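Local coordinates for LYND (Lyngbya aestuarii, PDB 4V1T), which probably catalyses the ATP-dependent cyclodehydration of cysteine residues in cyanobactin precursor peptides to thiazolines, as a YcaO-family heterocyclase, at residues Cys512-Pro517 against Asn530-Gly535; Asp719-Arg722 against Leu727-Val730. All blocks are in the same frame, centred on the assembly; numbering follows the deposited sequence.

Interaction 1: residues Cys512-Pro517 against Asn530-Gly535; sequences CYYHYP and NGNAAG. With ADP (adenosine-5'-diphosphate), chain L.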
loop_
_atom_site.group_PDB
_atom_site.type_symbol
_atom_site.label_atom_id
_atom_site.label_comp_id
_atom_site.label_asym_id
_atom_site.label_seq_id
_atom_site.Cartn_x
_atom_site.Cartn_y
_atom_site.Cartn_z
ATOM N N CYS B 512 5.508 -35.309 -7.167
ATOM C CA CYS B 512 5.763 -34.058 -7.874
ATOM C C CYS B 512 4.809 -32.925 -7.497
ATOM O O CYS B 512 5.123 -31.766 -7.722
ATOM C CB CYS B 512 5.684 -34.303 -9.382
ATOM S SG CYS B 512 6.916 -35.474 -10.001
ATOM N N TYR B 513 3.654 -33.260 -6.938
ATOM C CA TYR B 513 2.646 -32.264 -6.593
ATOM C C TYR B 513 1.995 -32.569 -5.254
ATOM O O TYR B 513 1.958 -33.722 -4.820
ATOM C CB TYR B 513 1.582 -32.203 -7.681
ATOM C CG TYR B 513 2.153 -31.955 -9.055
ATOM C CD1 TYR B 513 2.473 -30.663 -9.474
ATOM C CD2 TYR B 513 2.386 -33.012 -9.933
ATOM C CE1 TYR B 513 3.000 -30.430 -10.729
ATOM C CE2 TYR B 513 2.908 -32.788 -11.191
ATOM C CZ TYR B 513 3.217 -31.496 -11.581
ATOM O OH TYR B 513 3.739 -31.263 -12.822
ATOM N N TYR B 514 1.486 -31.526 -4.608
ATOM C CA TYR B 514 0.764 -31.677 -3.348
ATOM C C TYR B 514 -0.593 -32.326 -3.566
ATOM O O TYR B 514 -1.261 -32.078 -4.578
ATOM C CB TYR B 514 0.545 -30.316 -2.661
ATOM C CG TYR B 514 1.805 -29.585 -2.262
ATOM C CD1 TYR B 514 2.810 -30.228 -1.563
ATOM C CD2 TYR B 514 1.985 -28.240 -2.586
ATOM C CE1 TYR B 514 3.959 -29.561 -1.196
ATOM C CE2 TYR B 514 3.133 -27.570 -2.227
ATOM C CZ TYR B 514 4.113 -28.232 -1.527
ATOM O OH TYR B 514 5.252 -27.558 -1.157
ATOM N N HIS B 515 -1.008 -33.124 -2.588
ATOM C CA HIS B 515 -2.354 -33.664 -2.530
ATOM C C HIS B 515 -2.758 -34.401 -3.799
ATOM O O HIS B 515 -3.864 -34.230 -4.285
ATOM C CB HIS B 515 -3.367 -32.551 -2.222
ATOM C CG HIS B 515 -3.085 -31.820 -0.948
ATOM N ND1 HIS B 515 -2.475 -30.587 -0.919
ATOM C CD2 HIS B 515 -3.304 -32.162 0.344
ATOM C CE1 HIS B 515 -2.341 -30.192 0.334
ATOM N NE2 HIS B 515 -2.834 -31.131 1.120
ATOM N N TYR B 516 -1.854 -35.221 -4.330
ATOM C CA TYR B 516 -2.203 -36.130 -5.415
ATOM C C TYR B 516 -2.953 -37.295 -4.805
ATOM O O TYR B 516 -2.437 -37.934 -3.907
ATOM C CB TYR B 516 -0.958 -36.628 -6.140
ATOM C CG TYR B 516 -1.259 -37.647 -7.207
ATOM C CD1 TYR B 516 -1.629 -37.253 -8.490
ATOM C CD2 TYR B 516 -1.188 -39.005 -6.936
ATOM C CE1 TYR B 516 -1.917 -38.184 -9.468
ATOM C CE2 TYR B 516 -1.471 -39.940 -7.911
ATOM C CZ TYR B 516 -1.835 -39.519 -9.175
ATOM O OH TYR B 516 -2.124 -40.427 -10.151
ATOM N N PRO B 517 -4.164 -37.591 -5.290
ATOM C CA PRO B 517 -4.912 -38.675 -4.650
ATOM C C PRO B 517 -4.425 -40.068 -5.058
ATOM O O PRO B 517 -4.315 -40.357 -6.255
ATOM C CB PRO B 517 -6.353 -38.448 -5.138
ATOM C CG PRO B 517 -6.278 -37.401 -6.227
ATOM C CD PRO B 517 -4.830 -37.140 -6.522
ATOM N N ASN B 530 10.033 -29.973 -0.067
ATOM C CA ASN B 530 11.484 -29.873 -0.179
ATOM C C ASN B 530 11.965 -29.735 -1.630
ATOM O O ASN B 530 11.709 -30.591 -2.470
ATOM C CB ASN B 530 12.162 -31.084 0.475
ATOM C CG ASN B 530 13.651 -30.890 0.629
ATOM O OD1 ASN B 530 14.150 -29.764 0.495
ATOM N ND2 ASN B 530 14.374 -31.973 0.910
ATOM N N GLY B 531 12.679 -28.649 -1.903
ATOM C CA GLY B 531 13.157 -28.357 -3.240
ATOM C C GLY B 531 12.203 -27.458 -4.004
ATOM O O GLY B 531 12.526 -26.988 -5.091
ATOM N N ASN B 532 11.018 -27.239 -3.448
ATOM C CA ASN B 532 10.052 -26.355 -4.063
ATOM C C ASN B 532 10.485 -24.913 -3.875
ATOM O O ASN B 532 10.876 -24.513 -2.777
ATOM C CB ASN B 532 8.661 -26.538 -3.463
ATOM C CG ASN B 532 8.084 -27.910 -3.730
ATOM O OD1 ASN B 532 8.764 -28.935 -3.563
ATOM N ND2 ASN B 532 6.823 -27.943 -4.141
ATOM N N ALA B 533 10.421 -24.137 -4.950
ATOM C CA ALA B 533 10.781 -22.730 -4.874
ATOM C C ALA B 533 10.132 -21.922 -5.991
ATOM O O ALA B 533 9.756 -22.460 -7.040
ATOM C CB ALA B 533 12.296 -22.576 -4.919
ATOM N N ALA B 534 10.002 -20.622 -5.737
ATOM C CA ALA B 534 9.490 -19.686 -6.724
ATOM C C ALA B 534 10.562 -18.676 -7.091
ATOM O O ALA B 534 11.547 -18.528 -6.369
ATOM C CB ALA B 534 8.257 -18.980 -6.198
ATOM N N GLY B 535 10.365 -17.980 -8.207
ATOM C CA GLY B 535 11.319 -16.977 -8.649
ATOM C C GLY B 535 10.784 -16.188 -9.816
ATOM O O GLY B 535 9.817 -16.591 -10.455
HETATM P PB ADP L . 12.244 -20.447 2.578
HETATM O O1B ADP L . 12.277 -21.618 1.629
HETATM O O2B ADP L . 13.230 -20.551 3.705
HETATM O O3B ADP L . 10.852 -20.088 3.001
HETATM P PA ADP L . 12.349 -17.686 1.670
HETATM O O1A ADP L . 13.564 -16.828 1.431
HETATM O O2A ADP L . 11.466 -17.393 2.869
HETATM O O3A ADP L . 12.804 -19.241 1.653
HETATM O "O5'" ADP L . 11.445 -17.617 0.355
HETATM C "C5'" ADP L . 10.127 -18.130 0.342
HETATM C "C4'" ADP L . 9.728 -18.360 -1.106
HETATM O "O4'" ADP L . 9.578 -17.114 -1.782
HETATM C "C3'" ADP L . 10.796 -19.124 -1.868
HETATM O "O3'" ADP L . 10.146 -19.994 -2.786
HETATM C "C2'" ADP L . 11.573 -18.084 -2.639
HETATM O "O2'" ADP L . 12.032 -18.567 -3.904
HETATM C "C1'" ADP L . 10.543 -16.989 -2.830
HETATM N N9 ADP L . 11.178 -15.650 -2.815
HETATM C C8 ADP L . 11.808 -15.068 -1.771
HETATM N N7 ADP L . 12.253 -13.834 -2.114
HETATM C C5 ADP L . 11.902 -13.619 -3.390
HETATM C C6 ADP L . 12.067 -12.521 -4.363
HETATM N N6 ADP L . 12.716 -11.396 -3.988
HETATM N N1 ADP L . 11.560 -12.687 -5.603
HETATM C C2 ADP L . 10.916 -13.812 -5.964
HETATM N N3 ADP L . 10.731 -14.853 -5.125
HETATM C C4 ADP L . 11.195 -14.819 -3.853
#
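Y514 and N532 make the only side-chain meeting here, a slight one. Leading up to it, N530 holds R552 through its OD1, which suits a short amide in a buried loop. G531 follows with backbone angles at which a CB would collide with the carbonyl O of N530. N532 then opens the strand. Its CG stands beside the backbone N (chi1 -65°), and the amide points out toward the phenol, which comes from the opposite direction; ring and amide planes are 20° apart and ND2 sits obliquely to the ring. ND2 lies 3.4 Å from Y514 OH, but the angle is too poor for a hydrogen bond; this is polar packing at the end of a long tyrosine. The other branch of the amide, OD1, accepts from K731. A533 and A534 present small methyls, so the ADP ribose can come close to the strand. A534 N donates to ADP O3' at 3.0 Å and, weakly, to O2' at 3.4 Å, while ADP O2' gives its own hydrogen to A534 O at 2.5 Å. A534 thus holds both ribose hydroxyls through its backbone, and E426 and R636 also bind the nucleotide. With a magnesium ion about 6 Å from the N532 side chain, this strand forms a wall of the nucleotide site of the YcaO domain.

Interaction 2: residues Asp719-Arg722 against Leu727-Val730; sequences DQTR and LNVV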
loop_
_atom_site.group_PDB
_atom_site.type_symbol
_atom_site.label_atom_id
_atom_site.label_comp_id
_atom_site.label_asym_id
_atom_site.label_seq_id
_atom_site.Cartn_x
_atom_site.Cartn_y
_atom_site.Cartn_z
ATOM N N ASP B 719 8.637 -28.155 -13.670
ATOM C CA ASP B 719 8.093 -26.818 -13.733
ATOM C C ASP B 719 6.620 -26.836 -13.327
ATOM O O ASP B 719 5.783 -27.394 -14.026
ATOM C CB ASP B 719 8.269 -26.233 -15.140
ATOM C CG ASP B 719 7.775 -24.788 -15.239
ATOM O OD1 ASP B 719 7.675 -24.111 -14.187
ATOM O OD2 ASP B 719 7.479 -24.331 -16.368
ATOM N N GLN B 720 6.323 -26.218 -12.191
ATOM C CA GLN B 720 4.963 -26.132 -11.683
ATOM C C GLN B 720 4.308 -24.791 -12.015
ATOM O O GLN B 720 3.227 -24.485 -11.518
ATOM C CB GLN B 720 4.968 -26.327 -10.163
ATOM C CG GLN B 720 5.525 -27.662 -9.698
ATOM C CD GLN B 720 5.562 -27.774 -8.190
ATOM O OE1 GLN B 720 5.811 -26.792 -7.484
ATOM N NE2 GLN B 720 5.317 -28.981 -7.679
ATOM N N THR B 721 4.967 -23.989 -12.847
ATOM C CA THR B 721 4.469 -22.653 -13.181
ATOM C C THR B 721 3.080 -22.721 -13.808
ATOM O O THR B 721 2.862 -23.418 -14.807
ATOM C CB THR B 721 5.421 -21.945 -14.153
ATOM O OG1 THR B 721 6.732 -21.868 -13.575
ATOM C CG2 THR B 721 4.924 -20.541 -14.474
ATOM N N ARG B 722 2.141 -21.987 -13.221
ATOM C CA ARG B 722 0.785 -21.909 -13.753
ATOM C C ARG B 722 0.661 -20.619 -14.560
ATOM O O ARG B 722 0.999 -19.556 -14.053
ATOM C CB ARG B 722 -0.234 -21.939 -12.618
ATOM C CG ARG B 722 0.017 -23.028 -11.580
ATOM C CD ARG B 722 -0.350 -24.411 -12.097
ATOM N NE ARG B 722 0.088 -25.475 -11.189
ATOM C CZ ARG B 722 -0.339 -26.734 -11.242
ATOM N NH1 ARG B 722 -1.232 -27.115 -12.154
ATOM N NH2 ARG B 722 0.120 -27.622 -10.378
ATOM N N LEU B 727 4.266 -16.028 -12.029
ATOM C CA LEU B 727 5.454 -16.285 -11.218
ATOM C C LEU B 727 5.913 -17.723 -11.378
ATOM O O LEU B 727 5.131 -18.660 -11.218
ATOM C CB LEU B 727 5.166 -16.004 -9.741
ATOM C CG LEU B 727 6.359 -16.102 -8.792
ATOM C CD1 LEU B 727 7.348 -14.963 -9.043
ATOM C CD2 LEU B 727 5.892 -16.106 -7.345
ATOM N N ASN B 728 7.189 -17.898 -11.695
ATOM C CA ASN B 728 7.737 -19.227 -11.904
ATOM C C ASN B 728 7.832 -20.001 -10.607
ATOM O O ASN B 728 8.305 -19.482 -9.603
ATOM C CB ASN B 728 9.110 -19.141 -12.559
ATOM C CG ASN B 728 9.049 -18.553 -13.957
ATOM O OD1 ASN B 728 9.544 -17.460 -14.202
ATOM N ND2 ASN B 728 8.444 -19.287 -14.880
ATOM N N VAL B 729 7.366 -21.244 -10.635
ATOM C CA VAL B 729 7.479 -22.147 -9.505
ATOM C C VAL B 729 7.976 -23.500 -9.991
ATOM O O VAL B 729 7.470 -24.036 -10.981
ATOM C CB VAL B 729 6.136 -22.319 -8.774
ATOM C CG1 VAL B 729 6.295 -23.239 -7.560
ATOM C CG2 VAL B 729 5.595 -20.969 -8.339
ATOM N N VAL B 730 8.960 -24.054 -9.282
ATOM C CA VAL B 730 9.509 -25.369 -9.623
ATOM C C VAL B 730 9.669 -26.247 -8.396
ATOM O O VAL B 730 9.659 -25.765 -7.266
ATOM C CB VAL B 730 10.889 -25.263 -10.279
ATOM C CG1 VAL B 730 10.819 -24.469 -11.577
ATOM C CG2 VAL B 730 11.878 -24.628 -9.314
HETATM O O HOH W 1 2.961 -20.421 -10.823
#
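T721 sets its OG1 opposite its own carbonyl carbon and beside its backbone N (chi1 -58°), where the hydroxyl meets V729, while D719 swings its carboxylate away from its backbone N (chi1 -177°) to reach the same hydroxyl. V729 N donates to T721 OG1 at 3.1 Å and fairly straight (155°), and OG1 passes its own hydrogen to D719 OD1 at 2.5 Å, on the syn lone pair. T721 N also reaches D719 OD1, at 3.0 Å from well above the carboxylate plane. This second bond makes an Asx turn, which breaks away from strand 716-719 and starts the loop of a beta-hairpin whose other arm is strand 728-733; D719 and V730 form a non-hydrogen-bonded antiparallel pair. Threonine suits the place because one hydroxyl can both accept and donate; a valine here would probably leave the V729 N-H without its acceptor and D719 OD1 without one of its two donors. Beside it, Q720 N donates to V729 O at 2.7 Å, and the extended Q720 side chain lays OE1 3.6 Å from V729 CG1. Further into the loop, a water spans its two sides, accepting from R722 N at 3.0 Å and donating to L727 O at 2.8 Å. The guanidinium of R722 leaves the hairpin, forming a salt bridge with E436 through NH1.

How the interactions relate
The two contacts share a sheet: strand 532-535 of interaction 1 runs antiparallel to strand 728-733 of interaction 2, with probable hydrogen bonds from V730 N to A533 O and from G535 N to N728 O. Interaction 2 is the more buried and much the larger, burying 297 Å² against 73 Å², and it is local, closing a hairpin with one backbone bond, a threonine hydroxyl and a carboxylate. Interaction 1 is partly buried and joins a loop to the strand by loose polar packing, the strand spending its backbone bonding on its neighbour and on ADP. A weak bond from Q720 NE2 to C512 O further ties the hairpin to residues 512-517.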